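Capsular polysaccharide export system protein KpsC (Thermosulfurimonas dismutans, PDB 6MGD) probably transfers beta-linked Kdo residues in 2,7 linkage from CMP-Kdo during assembly of the conserved glycolipid anchor of bacterial capsules. Local coordinates at residues E2-S10 and F21-R31; E65-F73 and S88-Y98. All blocks are in the same frame, centred on the assembly; numbering follows the deposited sequence.

Contact 1 (E2-S10 and F21-R31); sequences EDFYTYKFS and FPTVKGNLSSR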
loop_
_atom_site.group_PDB
_atom_site.type_symbol
_atom_site.label_atom_id
_atom_site.label_comp_id
_atom_site.label_asym_id
_atom_site.label_seq_id
_atom_site.Cartn_x
_atom_site.Cartn_y
_atom_site.Cartn_z
ATOM N N GLU A 2 9.338 8.192 27.977
ATOM C CA GLU A 2 8.002 7.612 28.049
ATOM C C GLU A 2 7.107 8.179 26.955
ATOM O O GLU A 2 5.984 8.610 27.214
ATOM C CB GLU A 2 7.389 7.849 29.429
ATOM C CG GLU A 2 7.617 9.245 29.980
ATOM C CD GLU A 2 7.981 9.232 31.452
ATOM O OE1 GLU A 2 8.630 8.261 31.895
ATOM O OE2 GLU A 2 7.617 10.189 32.167
ATOM N N ASP A 3 7.607 8.161 25.721
ATOM C CA ASP A 3 6.900 8.789 24.613
ATOM C C ASP A 3 5.958 7.828 23.893
ATOM O O ASP A 3 4.779 8.144 23.707
ATOM C CB ASP A 3 7.903 9.388 23.624
ATOM C CG ASP A 3 7.822 10.899 23.561
ATOM O OD1 ASP A 3 6.990 11.479 24.291
ATOM O OD2 ASP A 3 8.587 11.509 22.785
ATOM N N PHE A 4 6.451 6.662 23.478
ATOM C CA PHE A 4 5.657 5.735 22.686
ATOM C C PHE A 4 5.618 4.357 23.330
ATOM O O PHE A 4 6.563 3.930 23.999
ATOM C CB PHE A 4 6.197 5.616 21.257
ATOM C CG PHE A 4 5.797 6.751 20.365
ATOM C CD1 PHE A 4 6.537 7.922 20.339
ATOM C CD2 PHE A 4 4.680 6.651 19.554
ATOM C CE1 PHE A 4 6.171 8.971 19.518
ATOM C CE2 PHE A 4 4.308 7.696 18.732
ATOM C CZ PHE A 4 5.053 8.857 18.713
ATOM N N TYR A 5 4.503 3.665 23.106
ATOM C CA TYR A 5 4.309 2.294 23.548
ATOM C C TYR A 5 3.818 1.460 22.374
ATOM O O TYR A 5 3.128 1.963 21.484
ATOM C CB TYR A 5 3.305 2.209 24.706
ATOM C CG TYR A 5 3.789 2.872 25.971
ATOM C CD1 TYR A 5 4.518 2.159 26.912
ATOM C CD2 TYR A 5 3.524 4.212 26.222
ATOM C CE1 TYR A 5 4.968 2.758 28.071
ATOM C CE2 TYR A 5 3.970 4.822 27.379
ATOM C CZ TYR A 5 4.692 4.090 28.300
ATOM O OH TYR A 5 5.141 4.689 29.454
ATOM N N THR A 6 4.186 0.183 22.379
ATOM C CA THR A 6 3.775 -0.747 21.338
ATOM C C THR A 6 2.677 -1.670 21.854
ATOM O O THR A 6 2.603 -1.975 23.048
ATOM C CB THR A 6 4.960 -1.578 20.837
ATOM O OG1 THR A 6 5.564 -2.266 21.938
ATOM C CG2 THR A 6 5.995 -0.680 20.169
ATOM N N TYR A 7 1.825 -2.120 20.935
ATOM C CA TYR A 7 0.682 -2.967 21.263
ATOM C C TYR A 7 0.861 -4.318 20.585
ATOM O O TYR A 7 0.689 -4.434 19.366
ATOM C CB TYR A 7 -0.627 -2.303 20.837
ATOM C CG TYR A 7 -1.869 -3.043 21.281
ATOM C CD1 TYR A 7 -2.604 -3.809 20.387
ATOM C CD2 TYR A 7 -2.307 -2.970 22.598
ATOM C CE1 TYR A 7 -3.737 -4.482 20.788
ATOM C CE2 TYR A 7 -3.440 -3.640 23.012
ATOM C CZ TYR A 7 -4.153 -4.394 22.104
ATOM O OH TYR A 7 -5.286 -5.065 22.510
ATOM N N LYS A 8 1.212 -5.333 21.378
ATOM C CA LYS A 8 1.276 -6.721 20.919
ATOM C C LYS A 8 2.240 -6.881 19.745
ATOM O O LYS A 8 1.921 -7.500 18.728
ATOM C CB LYS A 8 -0.118 -7.243 20.562
ATOM C CG LYS A 8 -1.082 -7.284 21.737
ATOM C CD LYS A 8 -2.470 -7.721 21.303
ATOM C CE LYS A 8 -3.428 -7.777 22.486
ATOM N NZ LYS A 8 -4.825 -8.048 22.049
ATOM N N PHE A 9 3.431 -6.310 19.893
ATOM C CA PHE A 9 4.501 -6.465 18.920
ATOM C C PHE A 9 5.420 -7.608 19.331
ATOM O O PHE A 9 5.650 -7.850 20.519
ATOM C CB PHE A 9 5.328 -5.182 18.787
ATOM C CG PHE A 9 4.691 -4.124 17.927
ATOM C CD1 PHE A 9 3.354 -4.202 17.571
ATOM C CD2 PHE A 9 5.443 -3.052 17.466
ATOM C CE1 PHE A 9 2.777 -3.226 16.779
ATOM C CE2 PHE A 9 4.872 -2.077 16.673
ATOM C CZ PHE A 9 3.536 -2.163 16.329
ATOM N N SER A 10 5.948 -8.310 18.334
ATOM C CA SER A 10 6.995 -9.281 18.604
ATOM C C SER A 10 8.308 -8.562 18.908
ATOM O O SER A 10 8.522 -7.410 18.517
ATOM C CB SER A 10 7.172 -10.234 17.421
ATOM O OG SER A 10 7.584 -9.542 16.257
ATOM N N PHE A 21 11.181 4.864 15.867
ATOM C CA PHE A 21 10.762 5.477 17.126
ATOM C C PHE A 21 11.783 5.099 18.191
ATOM O O PHE A 21 11.625 4.080 18.882
ATOM C CB PHE A 21 9.358 5.027 17.523
ATOM C CG PHE A 21 8.308 5.351 16.501
ATOM C CD1 PHE A 21 7.653 6.571 16.523
ATOM C CD2 PHE A 21 7.971 4.433 15.521
ATOM C CE1 PHE A 21 6.683 6.872 15.585
ATOM C CE2 PHE A 21 7.002 4.726 14.579
ATOM C CZ PHE A 21 6.357 5.948 14.612
ATOM N N PRO A 22 12.851 5.885 18.357
ATOM C CA PRO A 22 13.870 5.540 19.360
ATOM C C PRO A 22 13.392 5.678 20.795
ATOM O O PRO A 22 14.100 5.227 21.706
ATOM C CB PRO A 22 15.004 6.528 19.059
ATOM C CG PRO A 22 14.317 7.700 18.443
ATOM C CD PRO A 22 13.173 7.133 17.643
ATOM N N THR A 23 12.224 6.277 21.028
ATOM C CA THR A 23 11.697 6.481 22.370
ATOM C C THR A 23 10.670 5.425 22.763
ATOM O O THR A 23 9.890 5.647 23.696
ATOM C CB THR A 23 11.086 7.877 22.494
ATOM O OG1 THR A 23 9.963 7.987 21.612
ATOM C CG2 THR A 23 12.115 8.943 22.136
ATOM N N VAL A 24 10.639 4.288 22.063
ATOM C CA VAL A 24 9.765 3.194 22.467
ATOM C C VAL A 24 10.174 2.720 23.853
ATOM O O VAL A 24 11.361 2.498 24.127
ATOM C CB VAL A 24 9.814 2.055 21.436
ATOM C CG1 VAL A 24 9.170 0.796 21.998
ATOM C CG2 VAL A 24 9.112 2.475 20.158
ATOM N N LYS A 25 9.191 2.571 24.739
ATOM C CA LYS A 25 9.454 2.309 26.149
ATOM C C LYS A 25 9.000 0.940 26.622
ATOM O O LYS A 25 9.718 0.292 27.386
ATOM C CB LYS A 25 8.786 3.384 27.009
ATOM C CG LYS A 25 9.425 4.746 26.868
ATOM C CD LYS A 25 10.825 4.768 27.463
ATOM C CE LYS A 25 11.887 4.932 26.387
ATOM N NZ LYS A 25 13.261 4.815 26.950
ATOM N N GLY A 26 7.827 0.482 26.205
ATOM C CA GLY A 26 7.323 -0.788 26.686
ATOM C C GLY A 26 6.293 -1.355 25.741
ATOM O O GLY A 26 5.737 -0.647 24.896
ATOM N N ASN A 27 6.042 -2.650 25.897
ATOM C CA ASN A 27 5.118 -3.382 25.039
ATOM C C ASN A 27 3.893 -3.773 25.860
ATOM O O ASN A 27 3.990 -4.587 26.784
ATOM C CB ASN A 27 5.798 -4.608 24.433
ATOM C CG ASN A 27 4.946 -5.285 23.382
ATOM O OD1 ASN A 27 4.704 -4.728 22.311
ATOM N ND2 ASN A 27 4.490 -6.495 23.678
ATOM N N LEU A 28 2.748 -3.187 25.522
ATOM C CA LEU A 28 1.490 -3.494 26.188
ATOM C C LEU A 28 0.833 -4.680 25.492
ATOM O O LEU A 28 0.723 -4.701 24.262
ATOM C CB LEU A 28 0.568 -2.274 26.170
ATOM C CG LEU A 28 1.248 -0.954 26.549
ATOM C CD1 LEU A 28 0.278 0.212 26.433
ATOM C CD2 LEU A 28 1.838 -1.026 27.951
ATOM N N SER A 29 0.401 -5.664 26.280
ATOM C CA SER A 29 -0.037 -6.947 25.745
ATOM C C SER A 29 -1.544 -7.158 25.797
ATOM O O SER A 29 -2.013 -8.233 25.409
ATOM C CB SER A 29 0.663 -8.092 26.487
ATOM O OG SER A 29 2.050 -8.112 26.200
ATOM N N SER A 30 -2.315 -6.175 26.255
ATOM C CA SER A 30 -3.761 -6.338 26.331
ATOM C C SER A 30 -4.419 -4.970 26.423
ATOM O O SER A 30 -3.775 -3.970 26.750
ATOM C CB SER A 30 -4.169 -7.207 27.526
ATOM O OG SER A 30 -3.738 -6.627 28.743
ATOM N N ARG A 31 -5.721 -4.946 26.127
ATOM C CA ARG A 31 -6.474 -3.699 26.215
ATOM C C ARG A 31 -6.538 -3.178 27.644
ATOM O O ARG A 31 -6.569 -1.962 27.858
ATOM C CB ARG A 31 -7.885 -3.892 25.654
ATOM C CG ARG A 31 -8.449 -5.292 25.837
ATOM C CD ARG A 31 -9.756 -5.291 26.621
ATOM N NE ARG A 31 -10.517 -4.055 26.452
ATOM C CZ ARG A 31 -10.746 -3.182 27.430
ATOM N NH1 ARG A 31 -11.446 -2.082 27.191
ATOM N NH2 ARG A 31 -10.279 -3.414 28.650
#

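Contact 2 (E65-F73 and S88-Y98); sequences EVYRLEDGF and SLVADPIGIYY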
loop_
_atom_site.group_PDB
_atom_site.type_symbol
_atom_site.label_atom_id
_atom_site.label_comp_id
_atom_site.label_asym_id
_atom_site.label_seq_id
_atom_site.Cartn_x
_atom_site.Cartn_y
_atom_site.Cartn_z
ATOM N N GLU A 65 -3.609 7.962 22.200
ATOM C CA GLU A 65 -3.271 8.349 20.837
ATOM C C GLU A 65 -2.737 7.132 20.091
ATOM O O GLU A 65 -1.701 6.572 20.465
ATOM C CB GLU A 65 -2.246 9.481 20.839
ATOM C CG GLU A 65 -1.943 10.045 19.460
ATOM C CD GLU A 65 -0.979 11.216 19.509
ATOM O OE1 GLU A 65 -0.410 11.475 20.591
ATOM O OE2 GLU A 65 -0.792 11.878 18.465
ATOM N N VAL A 66 -3.442 6.725 19.041
ATOM C CA VAL A 66 -3.138 5.494 18.320
ATOM C C VAL A 66 -2.420 5.838 17.022
ATOM O O VAL A 66 -2.898 6.664 16.234
ATOM C CB VAL A 66 -4.414 4.683 18.041
ATOM C CG1 VAL A 66 -4.103 3.496 17.141
ATOM C CG2 VAL A 66 -5.042 4.220 19.348
ATOM N N TYR A 67 -1.269 5.208 16.808
ATOM C CA TYR A 67 -0.571 5.229 15.530
ATOM C C TYR A 67 -0.679 3.843 14.914
ATOM O O TYR A 67 -0.306 2.850 15.548
ATOM C CB TYR A 67 0.895 5.626 15.703
ATOM C CG TYR A 67 1.109 7.076 16.064
ATOM C CD1 TYR A 67 0.965 7.517 17.373
ATOM C CD2 TYR A 67 1.470 8.002 15.095
ATOM C CE1 TYR A 67 1.166 8.845 17.705
ATOM C CE2 TYR A 67 1.674 9.331 15.417
ATOM C CZ TYR A 67 1.522 9.746 16.724
ATOM O OH TYR A 67 1.724 11.067 17.047
ATOM N N ARG A 68 -1.195 3.772 13.694
ATOM C CA ARG A 68 -1.324 2.513 12.973
ATOM C C ARG A 68 -0.148 2.373 12.013
ATOM O O ARG A 68 0.004 3.175 11.087
ATOM C CB ARG A 68 -2.664 2.444 12.240
ATOM C CG ARG A 68 -3.846 2.344 13.198
ATOM C CD ARG A 68 -5.191 2.422 12.499
ATOM N NE ARG A 68 -6.283 2.078 13.408
ATOM C CZ ARG A 68 -6.857 2.929 14.255
ATOM N NH1 ARG A 68 -7.838 2.516 15.042
ATOM N NH2 ARG A 68 -6.452 4.190 14.317
ATOM N N LEU A 69 0.685 1.364 12.247
ATOM C CA LEU A 69 1.914 1.160 11.497
ATOM C C LEU A 69 1.711 0.147 10.376
ATOM O O LEU A 69 0.810 -0.693 10.414
ATOM C CB LEU A 69 3.043 0.694 12.421
ATOM C CG LEU A 69 3.377 1.598 13.610
ATOM C CD1 LEU A 69 4.552 1.044 14.396
ATOM C CD2 LEU A 69 3.666 3.014 13.146
ATOM N N GLU A 70 2.582 0.236 9.375
ATOM C CA GLU A 70 2.578 -0.666 8.232
ATOM C C GLU A 70 3.874 -0.447 7.464
ATOM O O GLU A 70 4.513 0.603 7.585
ATOM C CB GLU A 70 1.355 -0.432 7.333
ATOM C CG GLU A 70 1.113 -1.501 6.277
ATOM C CD GLU A 70 1.200 -2.909 6.832
ATOM O OE1 GLU A 70 2.280 -3.529 6.719
ATOM O OE2 GLU A 70 0.192 -3.395 7.385
ATOM N N ASP A 71 4.261 -1.456 6.687
ATOM C CA ASP A 71 5.463 -1.346 5.871
ATOM C C ASP A 71 5.318 -0.220 4.855
ATOM O O ASP A 71 4.211 0.142 4.445
ATOM C CB ASP A 71 5.747 -2.669 5.157
ATOM C CG ASP A 71 6.138 -3.777 6.116
ATOM O OD1 ASP A 71 6.809 -3.481 7.127
ATOM O OD2 ASP A 71 5.771 -4.944 5.860
ATOM N N GLY A 72 6.453 0.338 4.450
ATOM C CA GLY A 72 6.462 1.420 3.492
ATOM C C GLY A 72 6.067 0.955 2.103
ATOM O O GLY A 72 5.771 -0.213 1.849
ATOM N N PHE A 73 6.065 1.912 1.178
ATOM C CA PHE A 73 5.751 1.611 -0.212
ATOM C C PHE A 73 6.990 1.328 -1.052
ATOM O O PHE A 73 6.940 0.468 -1.937
ATOM C CB PHE A 73 4.966 2.768 -0.837
ATOM C CG PHE A 73 3.611 2.982 -0.233
ATOM C CD1 PHE A 73 2.838 1.906 0.173
ATOM C CD2 PHE A 73 3.106 4.262 -0.068
ATOM C CE1 PHE A 73 1.585 2.102 0.730
ATOM C CE2 PHE A 73 1.856 4.465 0.488
ATOM C CZ PHE A 73 1.094 3.384 0.886
ATOM N N SER A 88 11.632 1.766 4.852
ATOM C CA SER A 88 10.504 2.678 4.942
ATOM C C SER A 88 9.476 2.128 5.919
ATOM O O SER A 88 9.244 0.916 5.976
ATOM C CB SER A 88 9.855 2.895 3.571
ATOM O OG SER A 88 8.875 3.917 3.628
ATOM N N LEU A 89 8.866 3.025 6.687
ATOM C CA LEU A 89 7.804 2.668 7.615
ATOM C C LEU A 89 6.684 3.689 7.497
ATOM O O LEU A 89 6.939 4.879 7.289
ATOM C CB LEU A 89 8.311 2.608 9.063
ATOM C CG LEU A 89 7.309 2.116 10.108
ATOM C CD1 LEU A 89 6.962 0.656 9.866
ATOM C CD2 LEU A 89 7.848 2.320 11.514
ATOM N N VAL A 90 5.447 3.217 7.623
ATOM C CA VAL A 90 4.259 4.062 7.576
ATOM C C VAL A 90 3.710 4.198 8.990
ATOM O O VAL A 90 3.457 3.192 9.664
ATOM C CB VAL A 90 3.197 3.482 6.626
ATOM C CG1 VAL A 90 1.822 4.021 6.972
ATOM C CG2 VAL A 90 3.554 3.795 5.175
ATOM N N ALA A 91 3.532 5.439 9.440
ATOM C CA ALA A 91 2.993 5.733 10.768
ATOM C C ALA A 91 1.815 6.683 10.588
ATOM O O ALA A 91 2.003 7.883 10.374
ATOM C CB ALA A 91 4.055 6.333 11.682
ATOM N N ASP A 92 0.604 6.142 10.679
ATOM C CA ASP A 92 -0.614 6.903 10.429
ATOM C C ASP A 92 -1.322 7.178 11.749
ATOM O O ASP A 92 -1.761 6.229 12.418
ATOM C CB ASP A 92 -1.524 6.129 9.471
ATOM C CG ASP A 92 -2.666 6.970 8.920
ATOM O OD1 ASP A 92 -3.300 7.720 9.693
ATOM O OD2 ASP A 92 -2.936 6.871 7.703
ATOM N N PRO A 93 -1.446 8.439 12.176
ATOM C CA PRO A 93 -2.098 8.738 13.457
ATOM C C PRO A 93 -3.612 8.861 13.398
ATOM O O PRO A 93 -4.240 9.011 14.456
ATOM C CB PRO A 93 -1.468 10.083 13.842
ATOM C CG PRO A 93 -1.226 10.746 12.529
ATOM C CD PRO A 93 -0.847 9.640 11.567
ATOM N N ILE A 94 -4.211 8.819 12.214
ATOM C CA ILE A 94 -5.650 8.962 12.043
ATOM C C ILE A 94 -6.296 7.635 11.657
ATOM O O ILE A 94 -7.324 7.247 12.216
ATOM C CB ILE A 94 -5.974 10.061 11.006
ATOM C CG1 ILE A 94 -5.447 11.415 11.487
ATOM C CG2 ILE A 94 -7.465 10.129 10.737
ATOM C CD1 ILE A 94 -5.735 12.560 10.539
ATOM N N GLY A 95 -5.702 6.928 10.700
ATOM C CA GLY A 95 -6.187 5.629 10.279
ATOM C C GLY A 95 -5.085 4.789 9.668
ATOM O O GLY A 95 -4.042 4.577 10.295
ATOM N N ILE A 96 -5.303 4.298 8.448
ATOM C CA ILE A 96 -4.265 3.600 7.702
ATOM C C ILE A 96 -4.659 3.629 6.234
ATOM O O ILE A 96 -5.842 3.737 5.896
ATOM C CB ILE A 96 -4.055 2.158 8.234
ATOM C CG1 ILE A 96 -2.707 1.607 7.764
ATOM C CG2 ILE A 96 -5.190 1.249 7.810
ATOM C CD1 ILE A 96 -2.211 0.445 8.586
ATOM N N TYR A 97 -3.659 3.538 5.354
ATOM C CA TYR A 97 -3.877 3.872 3.949
ATOM C C TYR A 97 -4.854 2.914 3.276
ATOM O O TYR A 97 -5.650 3.334 2.428
ATOM C CB TYR A 97 -2.540 3.903 3.199
ATOM C CG TYR A 97 -1.773 2.597 3.189
ATOM C CD1 TYR A 97 -0.801 2.329 4.146
ATOM C CD2 TYR A 97 -2.007 1.639 2.210
ATOM C CE1 TYR A 97 -0.096 1.139 4.137
ATOM C CE2 TYR A 97 -1.309 0.446 2.192
ATOM C CZ TYR A 97 -0.355 0.201 3.155
ATOM O OH TYR A 97 0.342 -0.987 3.133
ATOM N N TYR A 98 -4.819 1.631 3.631
ATOM C CA TYR A 98 -5.664 0.656 2.952
ATOM C C TYR A 98 -7.069 0.579 3.533
ATOM O O TYR A 98 -7.900 -0.164 3.002
ATOM C CB TYR A 98 -5.014 -0.734 2.975
ATOM C CG TYR A 98 -4.729 -1.288 4.353
ATOM C CD1 TYR A 98 -5.749 -1.819 5.139
ATOM C CD2 TYR A 98 -3.435 -1.307 4.859
ATOM C CE1 TYR A 98 -5.493 -2.328 6.393
ATOM C CE2 TYR A 98 -3.168 -1.819 6.112
ATOM C CZ TYR A 98 -4.202 -2.326 6.874
ATOM O OH TYR A 98 -3.944 -2.839 8.121
HETATM O O HOH W 1 7.908 3.917 1.268
#

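Contact 1 (E2-S10 and F21-R31)
Strands 4-7 and 24-28 pair in parallel at one end of the mixed six-stranded sheet, with 24-28 as the outermost strand and helix 11-20 carrying the chain between them in a beta-alpha-beta crossover. Four backbone bonds join them, the straightest running from Thr-6 N to Gly-26 O (3.1 Å, 170° at the hydrogen). On the face that bears Thr-6 and Asn-27, one amide oxygen gathers two donors. Asn-27 swings CG anti to its own N (chi1 -172°), which carries OD1 across the strand gap to the hydroxyl OG1 of Thr-6 at 2.6 Å; Phe-9 N reaches the same OD1 at 3.2 Å. Both donors lie in the carbonyl plane on lone pairs, an arrangement that should fix the rotation of the amide. Further along this face Phe-21 sets CD1 over the centre of the Phe-4 ring, with the planes inclined at 46°, while Thr-23 OG1 meets the ring at its edge. The other face is lined by Tyr-5, Tyr-7 and Leu-28, where CD1 of Leu-28 rests 4.0 Å from Tyr-5 CB. Helix 31-41 packs there through Val-34 and Leu-37, helix 11-20 sets Ile-14 against Thr-6 and Asn-27, and strand 44-49 continues the sheet beyond 4-7.

Contact 2 (E65-F73 and S88-Y98)
Glu-70 and Tyr-97 meet beside an antiparallel strand pair, 65-71 with 88-92, whose second strand runs on into a loop that folds back over the face bearing Arg-68 and Glu-70. Arg-68 and Asp-92 form one hydrogen-bonded pair and Glu-70 and Val-90 the next; Val-90 N to Glu-70 O and Arg-68 N to Asp-92 O both measure 2.8 Å. The Glu-70 side chain can be followed outward. Its CB touches CD1 of Ile-96 at 3.9 Å and, close by, CE1 of Tyr-97. With chi1 at -168°, CG stands anti to the backbone N and comes 3.3 Å from Tyr-97 OH. A bend at chi2 (47°) then turns the carboxylate back, so that OE1 accepts the N-H of Asp-71 at 2.9 Å on its anti side, while OE2 approaches CE2 of Tyr-98 at 3.9 Å. The Tyr-97 ring is covered on both faces: Tyr-98 CD2 lies over one, and over the other Phe-73 drives its edge, CE1 3.6 Å above the ring centre, in a T-shaped pair with planes at 77°. Were Tyr-97 cut back to an alanine, the Phe-73 edge would probably lose its aromatic face and a gap open beside Glu-70 CB and CG. Asp-92 OD1 accepts from Ile-94 N, closing an Asx turn, and from Gly-95 N, completing an Asx motif where the loop begins. Strand 44-49 flanks 65-71, strand 298-300 flanks 88-92, and helix 11-20 packs on Leu-69 and Leu-89.

How the contacts relate
Both contacts belong to the same mixed sheet, with strand 44-49 inserted between them, and they touch directly. The Phe-4 ring of contact 1 meets Tyr-67 of contact 2 edge-to-face, while Phe-21 packs on Leu-89 and Ala-91 and Phe-9 on Leu-69; helix 11-20 lies against both pairs. Contact 1 sits farther out, about 24 Å from the chain centre to its own centre, against about 10 Å for contact 2, and has more exposed residues. Its strands are parallel, linked through a helix, and a side-chain amide adds to the backbone bonds. Contact 2 is antiparallel, more buried, and adds to its backbone ladder a loop with Tyr-97 and Ile-96 laid over one face.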